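Local atomic coordinates of phosphodiesterase (Trypanosoma brucei brucei, PDB entry 5H2R), a protein that belongs to the cyclic nucleotide phosphodiesterase family of mainly helical, metal-binding proteins of the HD superfamily, carries zinc and magnesium ions and here binds LLN. Residues E263-G268 with F282-N287; G241-V246 with P304-I309. All blocks are in the same frame, centred on the assembly; numbering follows the deposited sequence.

In the fold
Both contacts belong to the phosphodiesterase fold of this mainly helical, strand-free chain and are set around one pocket, since each touches LLN, contact 1 through Phe264. Along the chain the order is 241-246, 263-268, 282-287, 304-309, so that contact 1 forms within the span that contact 2 brackets. Helix 227-242 ends in contact 2, helix 250-274 carries the first half of contact 1, the loop after it the second, and helix 290-312 returns to contact 2. Their centres lie 25 Å apart, with nearest atoms about 9 Å apart. Contact 1 is partly buried toward the periphery; contact 2 is wholly buried and includes the zinc ligand Asp242.

Contact 1: residues E263-G268 with F282-N287; sequences EFYRQG and FDRSKN. With LLN ((4~{a}~{S},8~{a}~{R})-2-cycloheptyl-4-[4-(2-hydroxyethyloxy)-3-[2-(2-oxidanylideneimidazolidin-1-yl)ethoxy]phenyl]-4~{a},5,8,8~{a}-tetrahydrophthalazin-1-one), chain E.
Phe264 overlaps Phe282 in an offset stack, with ring centroids 4.7 Å apart and planes inclined by 27°. In this helical phosphodiesterase fold the pair joins helix 250-274 to the loop that leads on to helix 290-312. The overlap is partial: Phe282 CE2 stands over one face of the Phe264 ring near its rim, 3.6 Å from Phe264 CG. The carbonyl Phe264 O meets the edge of the Phe282 ring in its plane, 3.3 Å from Phe282 CD2, while the amide of Gln267 lies over a face of that ring, tilted by only 20°. Gln267 OE1 and NE2 are themselves held by Asn136 and Glu271. Phe264 CD2 also approaches LLN C10 at 3.7 Å, which brings the aromatic pair to the ligand pocket.

One residue on, Tyr265 offers a ring face to the loop backbone: Arg284 CA sits 3.8 Å from the centroid of the Tyr265 ring, a CH-pi contact. Bends at chi2 and chi3 fold the Arg284 chain back across Tyr265 CB and bring Arg284 NH2 to within 3.3 Å of Arg266 CG, the two side chains lying side by side. Glu262 forms salt bridges to both arginines, consistent with its offsetting their like charges. A water bridges the phenol to the loop, 2.7 Å from Tyr265 OH and donating to Asp283 O, likewise 2.7 Å away.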
# COMPACT_ATOMS: atom_id res chain seq x y z
N GLU A 263 -15.92 -1.67 5.14
CA GLU A 263 -15.85 -1.00 3.84
C GLU A 263 -16.56 -1.84 2.77
O GLU A 263 -17.37 -1.30 2.02
CB GLU A 263 -14.39 -0.78 3.44
CG GLU A 263 -14.34 0.12 2.23
CD GLU A 263 -12.93 0.54 1.93
OE1 GLU A 263 -12.40 1.40 2.67
OE2 GLU A 263 -12.38 0.07 0.91
N PHE A 264 -16.26 -3.13 2.73
CA PHE A 264 -16.84 -4.08 1.76
C PHE A 264 -18.36 -4.13 1.89
O PHE A 264 -19.07 -4.09 0.88
CB PHE A 264 -16.23 -5.48 1.92
CG PHE A 264 -14.90 -5.71 1.22
CD1 PHE A 264 -14.10 -4.64 0.83
CD2 PHE A 264 -14.43 -7.00 1.01
CE1 PHE A 264 -12.87 -4.86 0.20
CE2 PHE A 264 -13.19 -7.22 0.39
CZ PHE A 264 -12.42 -6.15 -0.02
N TYR A 265 -18.85 -4.15 3.14
CA TYR A 265 -20.29 -4.20 3.47
C TYR A 265 -21.00 -2.93 2.99
O TYR A 265 -22.09 -3.03 2.44
CB TYR A 265 -20.51 -4.48 4.97
CG TYR A 265 -20.31 -5.93 5.38
CD1 TYR A 265 -20.16 -6.93 4.42
CD2 TYR A 265 -20.35 -6.32 6.72
CE1 TYR A 265 -19.99 -8.26 4.78
CE2 TYR A 265 -20.22 -7.66 7.09
CZ TYR A 265 -20.05 -8.63 6.11
OH TYR A 265 -19.89 -9.95 6.46
N ARG A 266 -20.35 -1.75 3.13
CA ARG A 266 -20.88 -0.48 2.62
C ARG A 266 -20.99 -0.51 1.09
O ARG A 266 -21.93 0.07 0.54
CB ARG A 266 -20.04 0.72 3.06
CG ARG A 266 -20.15 1.03 4.56
CD ARG A 266 -19.45 2.31 4.95
NE ARG A 266 -19.23 2.36 6.40
CZ ARG A 266 -18.82 3.44 7.07
NH1 ARG A 266 -18.60 4.59 6.44
NH2 ARG A 266 -18.64 3.37 8.38
N GLN A 267 -20.03 -1.16 0.40
CA GLN A 267 -20.11 -1.28 -1.07
C GLN A 267 -21.35 -2.11 -1.44
O GLN A 267 -22.15 -1.67 -2.29
CB GLN A 267 -18.84 -1.88 -1.69
CG GLN A 267 -18.99 -2.10 -3.21
CD GLN A 267 -17.77 -2.63 -3.91
OE1 GLN A 267 -16.67 -2.15 -3.71
NE2 GLN A 267 -17.97 -3.57 -4.82
N GLY A 268 -21.50 -3.26 -0.78
CA GLY A 268 -22.63 -4.16 -0.97
C GLY A 268 -23.98 -3.51 -0.75
O GLY A 268 -24.90 -3.75 -1.54
N PHE A 282 -19.46 -8.98 0.14
CA PHE A 282 -19.92 -7.60 0.28
C PHE A 282 -21.35 -7.50 0.89
O PHE A 282 -21.93 -6.41 0.91
CB PHE A 282 -19.85 -6.92 -1.10
CG PHE A 282 -18.47 -6.92 -1.73
CD1 PHE A 282 -18.03 -7.99 -2.50
CD2 PHE A 282 -17.60 -5.84 -1.53
CE1 PHE A 282 -16.75 -7.99 -3.06
CE2 PHE A 282 -16.32 -5.85 -2.10
CZ PHE A 282 -15.91 -6.92 -2.86
N ASP A 283 -21.90 -8.62 1.40
CA ASP A 283 -23.26 -8.69 1.96
C ASP A 283 -23.34 -8.46 3.49
O ASP A 283 -22.92 -9.31 4.27
CB ASP A 283 -23.89 -10.01 1.55
CG ASP A 283 -25.39 -9.95 1.32
OD1 ASP A 283 -26.12 -9.55 2.26
OD2 ASP A 283 -25.84 -10.39 0.24
N ARG A 284 -23.85 -7.30 3.90
CA ARG A 284 -23.97 -6.83 5.29
C ARG A 284 -25.05 -7.54 6.08
O ARG A 284 -24.75 -8.06 7.16
CB ARG A 284 -24.19 -5.30 5.29
CG ARG A 284 -24.58 -4.69 6.63
CD ARG A 284 -23.43 -4.00 7.30
NE ARG A 284 -23.05 -2.78 6.59
CZ ARG A 284 -22.61 -1.67 7.19
NH1 ARG A 284 -22.51 -1.62 8.51
NH2 ARG A 284 -22.29 -0.61 6.47
N SER A 285 -26.32 -7.49 5.58
CA SER A 285 -27.53 -8.08 6.18
C SER A 285 -27.36 -9.59 6.41
O SER A 285 -27.51 -10.05 7.55
CB SER A 285 -28.76 -7.77 5.33
OG SER A 285 -28.61 -8.30 4.02
N LYS A 286 -27.01 -10.36 5.33
CA LYS A 286 -26.71 -11.79 5.48
C LYS A 286 -25.34 -11.78 6.14
O LYS A 286 -24.61 -10.79 5.97
CB LYS A 286 -26.70 -12.54 4.13
CG LYS A 286 -25.35 -12.62 3.41
CD LYS A 286 -24.60 -13.93 3.60
CE LYS A 286 -23.77 -14.27 2.39
NZ LYS A 286 -24.61 -14.81 1.28
N ASN A 287 -24.97 -12.83 6.89
CA ASN A 287 -23.68 -12.71 7.53
C ASN A 287 -22.80 -13.95 7.57
O ASN A 287 -23.24 -15.05 7.90
CB ASN A 287 -23.85 -12.13 8.91
CG ASN A 287 -23.73 -10.63 8.88
OD1 ASN A 287 -22.71 -10.06 8.47
ND2 ASN A 287 -24.73 -9.94 9.42
C1 LLN E . -7.41 -7.52 6.14
C2 LLN E . -8.08 -7.87 3.83
C3 LLN E . -7.35 -6.79 3.37
O1 LLN E . -8.11 -8.29 5.14
O2 LLN E . -9.64 -9.61 3.47
O3 LLN E . -12.27 -11.04 6.24
C11 LLN E . -14.54 -9.50 4.04
C12 LLN E . -12.90 -10.57 5.29
C13 LLN E . -8.17 -6.84 -0.33
C14 LLN E . -9.36 -8.54 -3.23
C15 LLN E . -8.24 -9.64 -3.36
C16 LLN E . -8.56 -11.03 -3.92
C17 LLN E . -9.33 -11.95 -2.98
C18 LLN E . -10.76 -11.57 -2.62
C19 LLN E . -10.96 -10.23 -1.93
C20 LLN E . -10.80 -8.99 -2.82
C21 LLN E . -8.55 -6.22 -3.04
C22 LLN E . -8.09 -5.12 -2.09
C23 LLN E . -7.26 -4.05 -2.81
C24 LLN E . -5.85 -4.50 -3.05
C25 LLN E . -5.24 -5.40 -2.30
C26 LLN E . -5.95 -6.28 -1.30
C27 LLN E . -7.32 -5.71 -0.88
O4 LLN E . -8.56 -6.08 -4.25
N3 LLN E . -8.93 -7.38 -2.44
N2 LLN E . -8.90 -7.60 -1.07
C5 LLN E . -8.15 -7.18 1.12
C4 LLN E . -7.39 -6.45 2.02
C6 LLN E . -8.89 -8.27 1.58
C7 LLN E . -8.83 -8.64 2.92
C LLN E . -6.93 -8.42 7.25
O LLN E . -6.00 -9.38 6.78
C8 LLN E . -10.44 -10.43 2.60
C9 LLN E . -11.30 -11.32 3.46
N LLN E . -12.51 -10.65 3.98
N1 LLN E . -14.06 -9.92 5.35
C10 LLN E . -13.35 -9.79 3.14
O HOH W 1 -21.52 -11.55 4.96

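Contact 2: residues G241-V246 with P304-I309; sequences GDISNV and PFFQKI. With ZN (zinc ion), chain C; LLN ((4~{a}~{S},8~{a}~{R})-2-cycloheptyl-4-[4-(2-hydroxyethyloxy)-3-[2-(2-oxidanylideneimidazolidin-1-yl)ethoxy]phenyl]-4~{a},5,8,8~{a}-tetrahydrophthalazin-1-one), chain E.
Ile243 meets Phe305 and Phe306 of helix 290-312 through its longer branch. From CB, CG1 takes the crowded position between the backbone N and the carbonyl carbon (chi1 61°) and lies 4.3 Å from Phe306 CE2. The terminal CD1 then meets the Phe305 ring obliquely, 3.6 Å from Phe305 CD2. The other branch serves the ligand: Ile243 CG2 packs 3.7 Å from LLN C26, so one side chain spans from pocket to helix.

Beside it, Ile243 O lies in the plane of the Phe306 ring at its edge, 3.6 Å from Phe306 CE2, and Val246 CG2 adds a looser apolar contact to the same ring. Phe305 CD2 stands over the centre of one Phe306 face, which ties the two aromatic residues together. Segment 241-246 is the metal-site end of helix 227-242 in the phosphodiesterase fold: Asp242 OD1 binds the zinc ion at 2.2 Å, completing with His92, His128 and Asp129 the protein part of its shell, to which two waters are added. One of these waters donates to Asp242 OD2. Just before the aspartate, Gly241 O accepts from both Ser244 N and Ser244 OG, the hydroxyl at 2.7 Å and tilted 21° from the carbonyl plane.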
# COMPACT_ATOMS: atom_id res chain seq x y z
N GLY A 241 3.14 -5.44 0.38
CA GLY A 241 2.73 -4.43 1.34
C GLY A 241 1.21 -4.33 1.36
O GLY A 241 0.59 -4.29 2.42
N ASP A 242 0.59 -4.35 0.17
CA ASP A 242 -0.88 -4.27 0.03
C ASP A 242 -1.68 -5.42 0.71
O ASP A 242 -2.76 -5.18 1.25
CB ASP A 242 -1.26 -4.15 -1.44
CG ASP A 242 -2.21 -3.02 -1.77
OD1 ASP A 242 -2.62 -2.29 -0.83
OD2 ASP A 242 -2.51 -2.83 -2.95
N ILE A 243 -1.15 -6.65 0.66
CA ILE A 243 -1.80 -7.84 1.26
C ILE A 243 -1.06 -8.29 2.55
O ILE A 243 -1.18 -9.44 2.97
CB ILE A 243 -2.00 -8.97 0.23
CG1 ILE A 243 -0.67 -9.48 -0.38
CG2 ILE A 243 -3.00 -8.53 -0.87
CD1 ILE A 243 -0.76 -10.96 -1.01
N SER A 244 -0.35 -7.33 3.20
CA SER A 244 0.47 -7.59 4.40
C SER A 244 -0.29 -7.62 5.74
O SER A 244 0.33 -7.96 6.74
CB SER A 244 1.60 -6.56 4.49
OG SER A 244 1.07 -5.30 4.86
N ASN A 245 -1.59 -7.21 5.78
CA ASN A 245 -2.35 -7.22 7.05
C ASN A 245 -2.41 -8.63 7.67
O ASN A 245 -2.54 -8.74 8.89
CB ASN A 245 -3.77 -6.70 6.89
CG ASN A 245 -3.96 -5.29 6.35
OD1 ASN A 245 -5.01 -5.00 5.79
ND2 ASN A 245 -3.03 -4.35 6.60
N VAL A 246 -2.33 -9.69 6.84
CA VAL A 246 -2.35 -11.08 7.31
C VAL A 246 -1.06 -11.46 8.05
O VAL A 246 -1.10 -12.38 8.87
CB VAL A 246 -2.69 -12.11 6.18
CG1 VAL A 246 -4.09 -11.87 5.62
CG2 VAL A 246 -1.65 -12.10 5.07
N PRO A 304 -0.07 -18.60 -0.45
CA PRO A 304 0.75 -18.97 -1.62
C PRO A 304 1.63 -17.83 -2.13
O PRO A 304 2.74 -18.10 -2.58
CB PRO A 304 -0.28 -19.39 -2.68
CG PRO A 304 -1.49 -19.76 -1.89
CD PRO A 304 -1.50 -18.81 -0.74
N PHE A 305 1.16 -16.56 -2.03
CA PHE A 305 1.94 -15.42 -2.49
C PHE A 305 3.26 -15.30 -1.71
O PHE A 305 4.32 -15.24 -2.34
CB PHE A 305 1.14 -14.10 -2.36
CG PHE A 305 1.95 -12.88 -2.74
CD1 PHE A 305 2.12 -12.52 -4.08
CD2 PHE A 305 2.58 -12.11 -1.77
CE1 PHE A 305 2.85 -11.38 -4.42
CE2 PHE A 305 3.30 -10.97 -2.12
CZ PHE A 305 3.43 -10.61 -3.44
N PHE A 306 3.17 -15.20 -0.37
CA PHE A 306 4.34 -15.03 0.50
C PHE A 306 5.29 -16.23 0.43
O PHE A 306 6.49 -16.04 0.25
CB PHE A 306 3.92 -14.68 1.95
CG PHE A 306 3.47 -13.24 2.12
CD1 PHE A 306 4.37 -12.19 1.98
CD2 PHE A 306 2.14 -12.94 2.39
CE1 PHE A 306 3.95 -10.86 2.09
CE2 PHE A 306 1.71 -11.60 2.50
CZ PHE A 306 2.63 -10.58 2.36
N GLN A 307 4.74 -17.46 0.48
CA GLN A 307 5.52 -18.70 0.40
C GLN A 307 6.35 -18.78 -0.90
O GLN A 307 7.55 -19.02 -0.82
CB GLN A 307 4.60 -19.93 0.60
CG GLN A 307 5.34 -21.26 0.85
CD GLN A 307 5.64 -21.50 2.31
OE1 GLN A 307 4.75 -21.79 3.12
NE2 GLN A 307 6.92 -21.44 2.67
N LYS A 308 5.73 -18.53 -2.07
CA LYS A 308 6.40 -18.56 -3.38
C LYS A 308 7.50 -17.50 -3.54
O LYS A 308 8.57 -17.83 -4.03
CB LYS A 308 5.39 -18.43 -4.53
CG LYS A 308 4.54 -19.68 -4.79
CD LYS A 308 3.32 -19.31 -5.67
CE LYS A 308 2.50 -20.51 -6.09
NZ LYS A 308 1.35 -20.13 -6.95
N ILE A 309 7.23 -16.23 -3.14
CA ILE A 309 8.24 -15.16 -3.28
C ILE A 309 9.44 -15.39 -2.34
O ILE A 309 10.58 -15.14 -2.76
CB ILE A 309 7.65 -13.71 -3.17
CG1 ILE A 309 7.13 -13.40 -1.74
CG2 ILE A 309 6.60 -13.48 -4.26
CD1 ILE A 309 6.78 -11.92 -1.44
ZN ZN C . -3.80 -0.43 -1.02
C1 LLN E . -7.41 -7.52 6.14
C2 LLN E . -8.08 -7.87 3.83
C3 LLN E . -7.35 -6.79 3.37
O1 LLN E . -8.11 -8.29 5.14
O2 LLN E . -9.64 -9.61 3.47
O3 LLN E . -12.27 -11.04 6.24
C11 LLN E . -14.54 -9.50 4.04
C12 LLN E . -12.90 -10.57 5.29
C13 LLN E . -8.17 -6.84 -0.33
C14 LLN E . -9.36 -8.54 -3.23
C15 LLN E . -8.24 -9.64 -3.36
C16 LLN E . -8.56 -11.03 -3.92
C17 LLN E . -9.33 -11.95 -2.98
C18 LLN E . -10.76 -11.57 -2.62
C19 LLN E . -10.96 -10.23 -1.93
C20 LLN E . -10.80 -8.99 -2.82
C21 LLN E . -8.55 -6.22 -3.04
C22 LLN E . -8.09 -5.12 -2.09
C23 LLN E . -7.26 -4.05 -2.81
C24 LLN E . -5.85 -4.50 -3.05
C25 LLN E . -5.24 -5.40 -2.30
C26 LLN E . -5.95 -6.28 -1.30
C27 LLN E . -7.32 -5.71 -0.88
O4 LLN E . -8.56 -6.08 -4.25
N3 LLN E . -8.93 -7.38 -2.44
N2 LLN E . -8.90 -7.60 -1.07
C5 LLN E . -8.15 -7.18 1.12
C4 LLN E . -7.39 -6.45 2.02
C6 LLN E . -8.89 -8.27 1.58
C7 LLN E . -8.83 -8.64 2.92
C LLN E . -6.93 -8.42 7.25
O LLN E . -6.00 -9.38 6.78
C8 LLN E . -10.44 -10.43 2.60
C9 LLN E . -11.30 -11.32 3.46
N LLN E . -12.51 -10.65 3.98
N1 LLN E . -14.06 -9.92 5.35
C10 LLN E . -13.35 -9.79 3.14
O HOH W 2 -4.42 -1.06 -3.17
O HOH W 3 -5.50 -1.87 -0.79